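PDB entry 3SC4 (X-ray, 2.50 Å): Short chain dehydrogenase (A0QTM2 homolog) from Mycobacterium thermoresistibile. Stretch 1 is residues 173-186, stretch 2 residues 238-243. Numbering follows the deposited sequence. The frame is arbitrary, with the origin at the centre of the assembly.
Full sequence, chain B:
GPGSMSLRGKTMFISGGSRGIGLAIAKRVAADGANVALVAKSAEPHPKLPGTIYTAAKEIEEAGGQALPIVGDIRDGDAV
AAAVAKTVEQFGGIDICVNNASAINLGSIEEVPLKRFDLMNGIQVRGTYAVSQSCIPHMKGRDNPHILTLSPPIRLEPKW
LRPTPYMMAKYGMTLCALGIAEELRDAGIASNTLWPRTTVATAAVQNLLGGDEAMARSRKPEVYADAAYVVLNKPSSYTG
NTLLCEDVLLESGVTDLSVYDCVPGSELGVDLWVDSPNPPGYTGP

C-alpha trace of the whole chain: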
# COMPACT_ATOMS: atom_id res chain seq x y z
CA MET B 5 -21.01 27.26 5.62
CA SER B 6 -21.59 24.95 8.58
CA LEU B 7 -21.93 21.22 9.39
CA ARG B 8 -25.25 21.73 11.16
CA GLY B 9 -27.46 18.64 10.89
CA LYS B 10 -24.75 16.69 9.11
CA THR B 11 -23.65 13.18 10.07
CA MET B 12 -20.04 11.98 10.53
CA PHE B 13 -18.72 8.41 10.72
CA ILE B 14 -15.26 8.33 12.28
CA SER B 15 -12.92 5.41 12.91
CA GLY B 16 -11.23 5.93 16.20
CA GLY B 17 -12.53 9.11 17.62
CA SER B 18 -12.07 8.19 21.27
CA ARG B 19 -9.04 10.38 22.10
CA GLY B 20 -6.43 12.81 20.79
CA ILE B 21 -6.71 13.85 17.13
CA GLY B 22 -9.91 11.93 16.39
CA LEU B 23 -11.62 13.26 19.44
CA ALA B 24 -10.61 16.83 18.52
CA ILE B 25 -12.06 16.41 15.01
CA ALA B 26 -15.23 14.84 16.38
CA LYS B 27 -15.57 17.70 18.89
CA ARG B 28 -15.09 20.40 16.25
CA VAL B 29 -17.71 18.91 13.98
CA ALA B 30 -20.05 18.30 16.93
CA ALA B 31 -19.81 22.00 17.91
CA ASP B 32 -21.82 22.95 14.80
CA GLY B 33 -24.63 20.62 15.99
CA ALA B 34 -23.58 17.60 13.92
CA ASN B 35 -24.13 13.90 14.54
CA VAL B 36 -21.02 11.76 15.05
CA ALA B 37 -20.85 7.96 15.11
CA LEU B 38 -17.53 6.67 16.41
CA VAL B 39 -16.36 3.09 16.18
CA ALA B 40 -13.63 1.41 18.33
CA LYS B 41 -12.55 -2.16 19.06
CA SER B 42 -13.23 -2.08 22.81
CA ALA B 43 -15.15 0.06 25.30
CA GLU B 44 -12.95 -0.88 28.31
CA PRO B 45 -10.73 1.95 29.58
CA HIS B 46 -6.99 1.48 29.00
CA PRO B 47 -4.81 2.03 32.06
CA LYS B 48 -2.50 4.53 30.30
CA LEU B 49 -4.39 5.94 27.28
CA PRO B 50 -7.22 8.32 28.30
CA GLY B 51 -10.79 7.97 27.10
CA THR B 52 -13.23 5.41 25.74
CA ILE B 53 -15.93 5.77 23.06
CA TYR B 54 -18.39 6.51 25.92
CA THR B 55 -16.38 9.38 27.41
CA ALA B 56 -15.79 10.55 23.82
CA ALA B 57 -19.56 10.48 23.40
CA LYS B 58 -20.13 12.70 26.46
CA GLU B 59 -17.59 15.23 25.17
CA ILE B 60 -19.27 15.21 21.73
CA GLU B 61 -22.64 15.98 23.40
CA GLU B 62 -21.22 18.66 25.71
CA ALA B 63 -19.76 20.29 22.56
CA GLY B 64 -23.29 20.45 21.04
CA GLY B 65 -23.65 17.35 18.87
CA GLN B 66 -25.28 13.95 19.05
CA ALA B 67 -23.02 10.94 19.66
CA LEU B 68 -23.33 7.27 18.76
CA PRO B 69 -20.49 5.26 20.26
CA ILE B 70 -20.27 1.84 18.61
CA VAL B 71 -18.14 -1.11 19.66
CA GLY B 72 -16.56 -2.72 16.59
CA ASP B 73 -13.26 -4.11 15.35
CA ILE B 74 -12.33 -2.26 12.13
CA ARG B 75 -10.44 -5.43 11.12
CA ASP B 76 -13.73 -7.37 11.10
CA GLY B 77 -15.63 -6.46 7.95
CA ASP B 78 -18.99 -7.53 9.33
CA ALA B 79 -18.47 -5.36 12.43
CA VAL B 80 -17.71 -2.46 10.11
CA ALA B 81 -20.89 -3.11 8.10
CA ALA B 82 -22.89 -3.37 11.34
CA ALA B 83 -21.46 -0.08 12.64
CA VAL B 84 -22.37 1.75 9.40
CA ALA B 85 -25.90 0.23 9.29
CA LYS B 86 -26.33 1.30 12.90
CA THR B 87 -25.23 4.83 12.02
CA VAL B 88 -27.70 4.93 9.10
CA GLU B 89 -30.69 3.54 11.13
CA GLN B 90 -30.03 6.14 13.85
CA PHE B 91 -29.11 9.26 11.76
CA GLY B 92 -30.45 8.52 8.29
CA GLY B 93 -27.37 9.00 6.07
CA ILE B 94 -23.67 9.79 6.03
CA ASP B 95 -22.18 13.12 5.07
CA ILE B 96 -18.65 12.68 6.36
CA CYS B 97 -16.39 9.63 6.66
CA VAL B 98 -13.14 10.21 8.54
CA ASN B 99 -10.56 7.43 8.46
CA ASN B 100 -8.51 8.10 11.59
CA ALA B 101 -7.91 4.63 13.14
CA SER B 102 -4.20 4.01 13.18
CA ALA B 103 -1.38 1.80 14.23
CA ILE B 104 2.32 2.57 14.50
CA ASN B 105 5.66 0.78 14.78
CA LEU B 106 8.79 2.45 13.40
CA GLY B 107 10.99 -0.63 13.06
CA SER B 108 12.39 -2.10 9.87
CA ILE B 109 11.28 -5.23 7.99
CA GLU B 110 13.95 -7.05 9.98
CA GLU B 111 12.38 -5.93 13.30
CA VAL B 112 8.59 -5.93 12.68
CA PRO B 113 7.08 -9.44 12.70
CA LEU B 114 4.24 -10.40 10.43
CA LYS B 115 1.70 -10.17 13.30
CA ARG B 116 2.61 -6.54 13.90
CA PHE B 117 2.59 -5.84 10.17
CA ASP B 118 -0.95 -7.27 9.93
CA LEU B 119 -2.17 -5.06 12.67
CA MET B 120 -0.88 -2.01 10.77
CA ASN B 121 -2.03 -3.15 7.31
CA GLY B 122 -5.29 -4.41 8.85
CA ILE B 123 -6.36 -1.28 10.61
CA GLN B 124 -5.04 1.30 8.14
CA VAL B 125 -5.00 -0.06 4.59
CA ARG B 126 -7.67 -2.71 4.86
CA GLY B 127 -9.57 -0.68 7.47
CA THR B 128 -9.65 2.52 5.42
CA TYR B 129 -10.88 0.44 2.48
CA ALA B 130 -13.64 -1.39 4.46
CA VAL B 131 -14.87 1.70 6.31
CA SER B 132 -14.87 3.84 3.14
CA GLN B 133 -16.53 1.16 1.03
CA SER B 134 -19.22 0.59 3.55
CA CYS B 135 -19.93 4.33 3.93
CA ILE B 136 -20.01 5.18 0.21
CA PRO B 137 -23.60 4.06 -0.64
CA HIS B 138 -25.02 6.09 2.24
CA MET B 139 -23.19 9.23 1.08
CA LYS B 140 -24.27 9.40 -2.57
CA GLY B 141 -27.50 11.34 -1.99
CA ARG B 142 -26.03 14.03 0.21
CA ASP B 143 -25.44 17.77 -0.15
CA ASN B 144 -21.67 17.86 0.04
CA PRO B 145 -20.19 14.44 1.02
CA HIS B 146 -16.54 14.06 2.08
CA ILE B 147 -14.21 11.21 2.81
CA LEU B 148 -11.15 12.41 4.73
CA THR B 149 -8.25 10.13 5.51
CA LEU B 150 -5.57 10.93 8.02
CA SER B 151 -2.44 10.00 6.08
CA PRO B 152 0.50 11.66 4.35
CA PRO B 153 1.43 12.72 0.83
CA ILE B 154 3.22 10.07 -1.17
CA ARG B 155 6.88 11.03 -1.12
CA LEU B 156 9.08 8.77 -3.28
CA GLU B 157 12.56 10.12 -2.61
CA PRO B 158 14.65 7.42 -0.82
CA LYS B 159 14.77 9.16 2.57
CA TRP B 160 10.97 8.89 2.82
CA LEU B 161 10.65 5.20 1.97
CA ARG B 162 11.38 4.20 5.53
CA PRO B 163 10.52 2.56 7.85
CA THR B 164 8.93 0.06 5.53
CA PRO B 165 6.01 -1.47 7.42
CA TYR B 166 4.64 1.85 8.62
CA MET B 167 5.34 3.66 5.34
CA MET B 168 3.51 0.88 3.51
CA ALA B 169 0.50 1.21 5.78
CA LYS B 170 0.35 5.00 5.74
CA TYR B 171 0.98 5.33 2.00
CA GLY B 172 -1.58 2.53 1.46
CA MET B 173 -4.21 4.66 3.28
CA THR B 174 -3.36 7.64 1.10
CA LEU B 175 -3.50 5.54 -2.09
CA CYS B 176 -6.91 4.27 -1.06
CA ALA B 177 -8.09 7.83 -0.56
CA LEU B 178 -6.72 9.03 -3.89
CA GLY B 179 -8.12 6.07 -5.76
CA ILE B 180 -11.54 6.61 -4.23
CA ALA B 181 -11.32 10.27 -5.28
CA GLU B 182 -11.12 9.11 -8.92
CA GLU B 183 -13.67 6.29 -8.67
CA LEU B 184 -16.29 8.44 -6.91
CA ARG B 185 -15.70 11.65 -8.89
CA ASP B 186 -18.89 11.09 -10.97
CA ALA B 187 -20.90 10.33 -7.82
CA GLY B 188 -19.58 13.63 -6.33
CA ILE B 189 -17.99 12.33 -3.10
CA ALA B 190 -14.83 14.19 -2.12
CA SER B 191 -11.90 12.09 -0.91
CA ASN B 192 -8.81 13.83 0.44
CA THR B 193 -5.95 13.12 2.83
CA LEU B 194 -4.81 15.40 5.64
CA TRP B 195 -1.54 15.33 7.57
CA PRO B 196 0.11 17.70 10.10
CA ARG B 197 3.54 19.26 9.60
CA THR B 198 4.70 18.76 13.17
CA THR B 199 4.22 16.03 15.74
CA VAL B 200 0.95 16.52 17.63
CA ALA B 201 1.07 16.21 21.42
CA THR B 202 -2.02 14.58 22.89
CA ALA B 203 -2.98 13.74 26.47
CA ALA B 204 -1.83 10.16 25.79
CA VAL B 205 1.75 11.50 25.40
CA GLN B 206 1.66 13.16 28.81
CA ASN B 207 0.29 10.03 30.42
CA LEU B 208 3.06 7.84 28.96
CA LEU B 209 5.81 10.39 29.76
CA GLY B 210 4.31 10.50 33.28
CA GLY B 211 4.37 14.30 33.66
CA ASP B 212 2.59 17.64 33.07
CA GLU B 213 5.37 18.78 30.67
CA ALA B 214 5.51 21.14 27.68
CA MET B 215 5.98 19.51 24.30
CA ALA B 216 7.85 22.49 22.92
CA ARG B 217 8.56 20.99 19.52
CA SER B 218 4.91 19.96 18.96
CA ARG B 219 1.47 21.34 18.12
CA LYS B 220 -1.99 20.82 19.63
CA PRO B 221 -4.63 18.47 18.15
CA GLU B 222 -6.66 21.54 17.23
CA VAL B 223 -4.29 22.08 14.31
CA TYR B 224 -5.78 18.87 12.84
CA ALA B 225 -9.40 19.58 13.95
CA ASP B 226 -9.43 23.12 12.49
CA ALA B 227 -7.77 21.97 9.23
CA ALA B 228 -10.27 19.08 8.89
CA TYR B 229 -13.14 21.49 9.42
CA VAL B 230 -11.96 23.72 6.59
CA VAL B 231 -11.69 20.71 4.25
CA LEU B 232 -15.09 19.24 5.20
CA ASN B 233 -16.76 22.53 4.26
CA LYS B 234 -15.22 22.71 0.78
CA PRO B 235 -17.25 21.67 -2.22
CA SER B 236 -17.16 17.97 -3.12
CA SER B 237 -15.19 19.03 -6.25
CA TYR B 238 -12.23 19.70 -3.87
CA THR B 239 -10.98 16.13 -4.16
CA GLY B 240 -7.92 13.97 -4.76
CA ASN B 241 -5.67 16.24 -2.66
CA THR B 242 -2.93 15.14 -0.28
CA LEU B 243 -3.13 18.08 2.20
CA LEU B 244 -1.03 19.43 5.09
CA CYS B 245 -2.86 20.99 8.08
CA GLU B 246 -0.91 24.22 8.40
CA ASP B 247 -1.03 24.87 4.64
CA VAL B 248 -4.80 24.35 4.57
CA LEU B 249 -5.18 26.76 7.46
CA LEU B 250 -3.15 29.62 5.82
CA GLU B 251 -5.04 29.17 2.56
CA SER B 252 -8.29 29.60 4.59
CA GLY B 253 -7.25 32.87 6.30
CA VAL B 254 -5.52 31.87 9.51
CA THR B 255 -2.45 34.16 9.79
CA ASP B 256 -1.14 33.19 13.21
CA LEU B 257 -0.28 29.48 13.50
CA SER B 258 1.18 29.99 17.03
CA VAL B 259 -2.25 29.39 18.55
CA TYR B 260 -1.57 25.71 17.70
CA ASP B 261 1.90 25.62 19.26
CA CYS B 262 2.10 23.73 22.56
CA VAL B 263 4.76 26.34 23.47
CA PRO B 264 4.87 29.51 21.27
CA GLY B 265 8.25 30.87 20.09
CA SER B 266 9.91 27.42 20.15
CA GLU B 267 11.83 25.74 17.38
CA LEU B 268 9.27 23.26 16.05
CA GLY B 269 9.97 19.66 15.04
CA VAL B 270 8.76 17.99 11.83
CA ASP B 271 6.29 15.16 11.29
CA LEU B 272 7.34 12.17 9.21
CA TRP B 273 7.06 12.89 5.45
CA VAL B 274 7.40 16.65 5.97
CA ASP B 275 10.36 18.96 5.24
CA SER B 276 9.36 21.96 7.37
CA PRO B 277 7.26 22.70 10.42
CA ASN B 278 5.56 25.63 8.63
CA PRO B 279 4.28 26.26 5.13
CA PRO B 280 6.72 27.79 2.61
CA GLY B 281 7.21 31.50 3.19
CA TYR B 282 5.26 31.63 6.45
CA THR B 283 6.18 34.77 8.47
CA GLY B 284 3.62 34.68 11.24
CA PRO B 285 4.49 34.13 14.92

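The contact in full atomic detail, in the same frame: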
# COMPACT_ATOMS: atom_id res chain seq x y z
N MET B 173 -3.03 3.84 2.92
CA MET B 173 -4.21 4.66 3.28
C MET B 173 -4.37 5.80 2.30
O MET B 173 -5.46 6.04 1.80
CB MET B 173 -4.08 5.30 4.67
CG MET B 173 -4.52 4.50 5.79
SD MET B 173 -4.34 5.37 7.36
CE MET B 173 -5.89 6.23 7.62
N THR B 174 -3.30 6.53 2.05
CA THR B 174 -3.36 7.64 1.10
C THR B 174 -3.75 7.15 -0.29
O THR B 174 -4.66 7.68 -0.93
CB THR B 174 -2.02 8.40 1.11
OG1 THR B 174 -1.86 9.08 2.39
CG2 THR B 174 -1.91 9.40 -0.07
N LEU B 175 -3.14 6.08 -0.76
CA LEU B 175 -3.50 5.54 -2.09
C LEU B 175 -4.98 5.14 -2.18
O LEU B 175 -5.64 5.34 -3.21
CB LEU B 175 -2.60 4.37 -2.46
CG LEU B 175 -1.16 4.75 -2.81
CD1 LEU B 175 -0.33 3.49 -2.99
CD2 LEU B 175 -1.15 5.61 -4.08
N CYS B 176 -5.50 4.58 -1.10
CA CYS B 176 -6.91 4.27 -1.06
C CYS B 176 -7.73 5.56 -1.27
O CYS B 176 -8.65 5.60 -2.10
CB CYS B 176 -7.26 3.62 0.24
SG CYS B 176 -8.94 3.02 0.30
N ALA B 177 -7.36 6.60 -0.55
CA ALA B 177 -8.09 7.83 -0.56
C ALA B 177 -8.05 8.49 -1.93
O ALA B 177 -9.06 9.05 -2.38
CB ALA B 177 -7.54 8.78 0.48
N LEU B 178 -6.87 8.45 -2.56
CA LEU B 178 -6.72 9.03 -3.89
C LEU B 178 -7.40 8.21 -4.97
O LEU B 178 -7.91 8.74 -5.94
CB LEU B 178 -5.23 9.19 -4.24
CG LEU B 178 -4.44 10.11 -3.30
CD1 LEU B 178 -2.98 10.21 -3.75
CD2 LEU B 178 -5.07 11.51 -3.26
N GLY B 179 -7.41 6.91 -4.82
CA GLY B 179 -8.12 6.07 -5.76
C GLY B 179 -9.61 6.32 -5.69
O GLY B 179 -10.26 6.54 -6.72
N ILE B 180 -10.15 6.29 -4.47
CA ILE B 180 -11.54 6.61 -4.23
C ILE B 180 -11.90 7.97 -4.83
O ILE B 180 -12.97 8.13 -5.35
CB ILE B 180 -11.84 6.70 -2.73
CG1 ILE B 180 -11.83 5.33 -2.08
CG2 ILE B 180 -13.22 7.30 -2.51
CD1 ILE B 180 -11.97 5.46 -0.57
N ALA B 181 -11.01 8.95 -4.74
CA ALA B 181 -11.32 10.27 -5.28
C ALA B 181 -11.64 10.14 -6.77
O ALA B 181 -12.63 10.70 -7.24
CB ALA B 181 -10.20 11.27 -5.05
N GLU B 182 -10.84 9.35 -7.50
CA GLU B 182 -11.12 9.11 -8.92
C GLU B 182 -12.39 8.31 -9.17
O GLU B 182 -13.20 8.67 -10.06
CB GLU B 182 -9.93 8.47 -9.64
CG GLU B 182 -8.66 9.34 -9.64
CD GLU B 182 -8.94 10.80 -10.01
OE1 GLU B 182 -9.50 11.01 -11.11
OE2 GLU B 182 -8.63 11.72 -9.19
N GLU B 183 -12.58 7.24 -8.40
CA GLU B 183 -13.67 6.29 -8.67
C GLU B 183 -15.03 6.84 -8.26
O GLU B 183 -16.05 6.42 -8.81
CB GLU B 183 -13.41 4.93 -8.01
CG GLU B 183 -12.23 4.19 -8.65
CD GLU B 183 -11.96 2.82 -8.05
OE1 GLU B 183 -12.31 2.56 -6.86
OE2 GLU B 183 -11.38 2.00 -8.78
N LEU B 184 -15.05 7.82 -7.35
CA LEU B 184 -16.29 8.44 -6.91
C LEU B 184 -16.48 9.88 -7.41
O LEU B 184 -17.42 10.59 -7.01
CB LEU B 184 -16.36 8.38 -5.39
CG LEU B 184 -16.88 7.07 -4.78
CD1 LEU B 184 -16.32 5.82 -5.39
CD2 LEU B 184 -16.54 7.10 -3.29
N ARG B 185 -15.62 10.31 -8.32
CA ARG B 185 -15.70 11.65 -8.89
C ARG B 185 -17.08 11.91 -9.54
O ARG B 185 -17.69 12.93 -9.29
CB ARG B 185 -14.57 11.86 -9.92
CG ARG B 185 -14.38 13.32 -10.37
CD ARG B 185 -13.19 13.48 -11.31
NE ARG B 185 -11.91 13.37 -10.59
CZ ARG B 185 -11.32 14.37 -9.92
NH1 ARG B 185 -11.87 15.58 -9.88
NH2 ARG B 185 -10.16 14.16 -9.31
N ASP B 186 -17.57 10.96 -10.33
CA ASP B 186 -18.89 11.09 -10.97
C ASP B 186 -20.04 11.10 -9.97
O ASP B 186 -21.06 11.80 -10.19
CB ASP B 186 -19.14 9.95 -11.98
CG ASP B 186 -18.38 10.15 -13.29
OD1 ASP B 186 -17.68 11.20 -13.42
OD2 ASP B 186 -18.49 9.26 -14.19
N TYR B 238 -13.58 19.60 -4.49
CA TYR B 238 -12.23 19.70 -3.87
C TYR B 238 -11.81 18.30 -3.41
O TYR B 238 -12.12 17.90 -2.31
CB TYR B 238 -12.31 20.66 -2.71
CG TYR B 238 -11.04 20.97 -1.99
CD1 TYR B 238 -10.16 21.96 -2.46
CD2 TYR B 238 -10.74 20.34 -0.78
CE1 TYR B 238 -9.00 22.29 -1.75
CE2 TYR B 238 -9.59 20.66 -0.07
CZ TYR B 238 -8.73 21.64 -0.56
OH TYR B 238 -7.60 21.94 0.14
N THR B 239 -11.13 17.58 -4.28
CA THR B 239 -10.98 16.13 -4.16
C THR B 239 -9.65 15.68 -4.75
O THR B 239 -9.03 16.38 -5.55
CB THR B 239 -12.14 15.42 -4.89
OG1 THR B 239 -12.20 14.05 -4.51
CG2 THR B 239 -11.98 15.56 -6.42
N GLY B 240 -9.19 14.52 -4.31
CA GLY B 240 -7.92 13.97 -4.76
C GLY B 240 -6.68 14.69 -4.28
O GLY B 240 -5.63 14.57 -4.91
N ASN B 241 -6.78 15.43 -3.18
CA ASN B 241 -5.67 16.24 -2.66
C ASN B 241 -5.00 15.58 -1.48
O ASN B 241 -5.69 15.04 -0.59
CB ASN B 241 -6.16 17.59 -2.19
CG ASN B 241 -6.79 18.39 -3.28
OD1 ASN B 241 -8.01 18.60 -3.30
ND2 ASN B 241 -5.97 18.89 -4.19
N THR B 242 -3.67 15.63 -1.45
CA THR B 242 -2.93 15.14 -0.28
C THR B 242 -2.47 16.39 0.48
O THR B 242 -1.45 16.99 0.14
CB THR B 242 -1.74 14.19 -0.67
OG1 THR B 242 -0.77 14.87 -1.49
CG2 THR B 242 -2.21 12.97 -1.40
N LEU B 243 -3.25 16.77 1.50
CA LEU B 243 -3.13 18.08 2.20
C LEU B 243 -2.33 18.06 3.51
O LEU B 243 -2.31 17.06 4.25
CB LEU B 243 -4.53 18.59 2.52
CG LEU B 243 -5.42 18.78 1.29
CD1 LEU B 243 -6.88 18.84 1.67
CD2 LEU B 243 -4.99 20.06 0.57
O HOH W 1 -13.98 12.39 -5.71

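No direct hydrogen bond joins the helix that includes residues 173-183 to the segment 238-243; the polar link between them is a single water. This water donates to Ala 181 O at 2.6 Å and accepts from Thr 239 OG1 at 2.7 Å, so the threonine hydroxyl acts as donor and reaches the helix backbone through the solvent molecule. The rest of the contact is packing, and the two stretches together bury 298 Å². On the helix, Thr 174, Leu 178 and Ala 181 are all buried.

The backbones come closest where Ala 181 faces Gly 240, with their CA atoms 5.1 Å apart. Ala 181 CB points toward the segment and lies 3.5 Å from both Thr 239 OG1 and Gly 240 N, a close approach suited to a small side chain. Gly 240 adopts a positive phi of 71°, a conformation that favours glycine.

One turn earlier, the CA-to-CB bond of Leu 178 points sideways, but its extended m,t rotamer brings the branched end to the segment: Leu 178 CD2 lies 3.5 Å from Gly 240 O, and Leu 178 CD1 and CD2 both lie 3.7 Å from Thr 242 CG2. Thr 242 CG2 also meets Thr 174 CG2 at 3.8 Å. Both threonines direct CB toward the opposing stretch, and these contacts use their methyl groups. Apolar leucine and threonine methyls suit such packing, while threonine also offers a hydroxyl for hydrogen bonding: Thr 174 OG1 bonds elsewhere in the structure, and Thr 239 OG1 bonds to the water.

At the other end of the contact, the exposed Arg 185 covers the segment. Arg 185 NH1 approaches Thr 239 CG2 to 3.5 Å, while Arg 185 NH2 forms a salt bridge with Glu 182 OE2 at 2.9 Å, supplemented by a weak hydrogen bond from Arg 185 NE to Glu 182 OE1 at 3.4 Å. The paired guanidinium lies beside Thr 239.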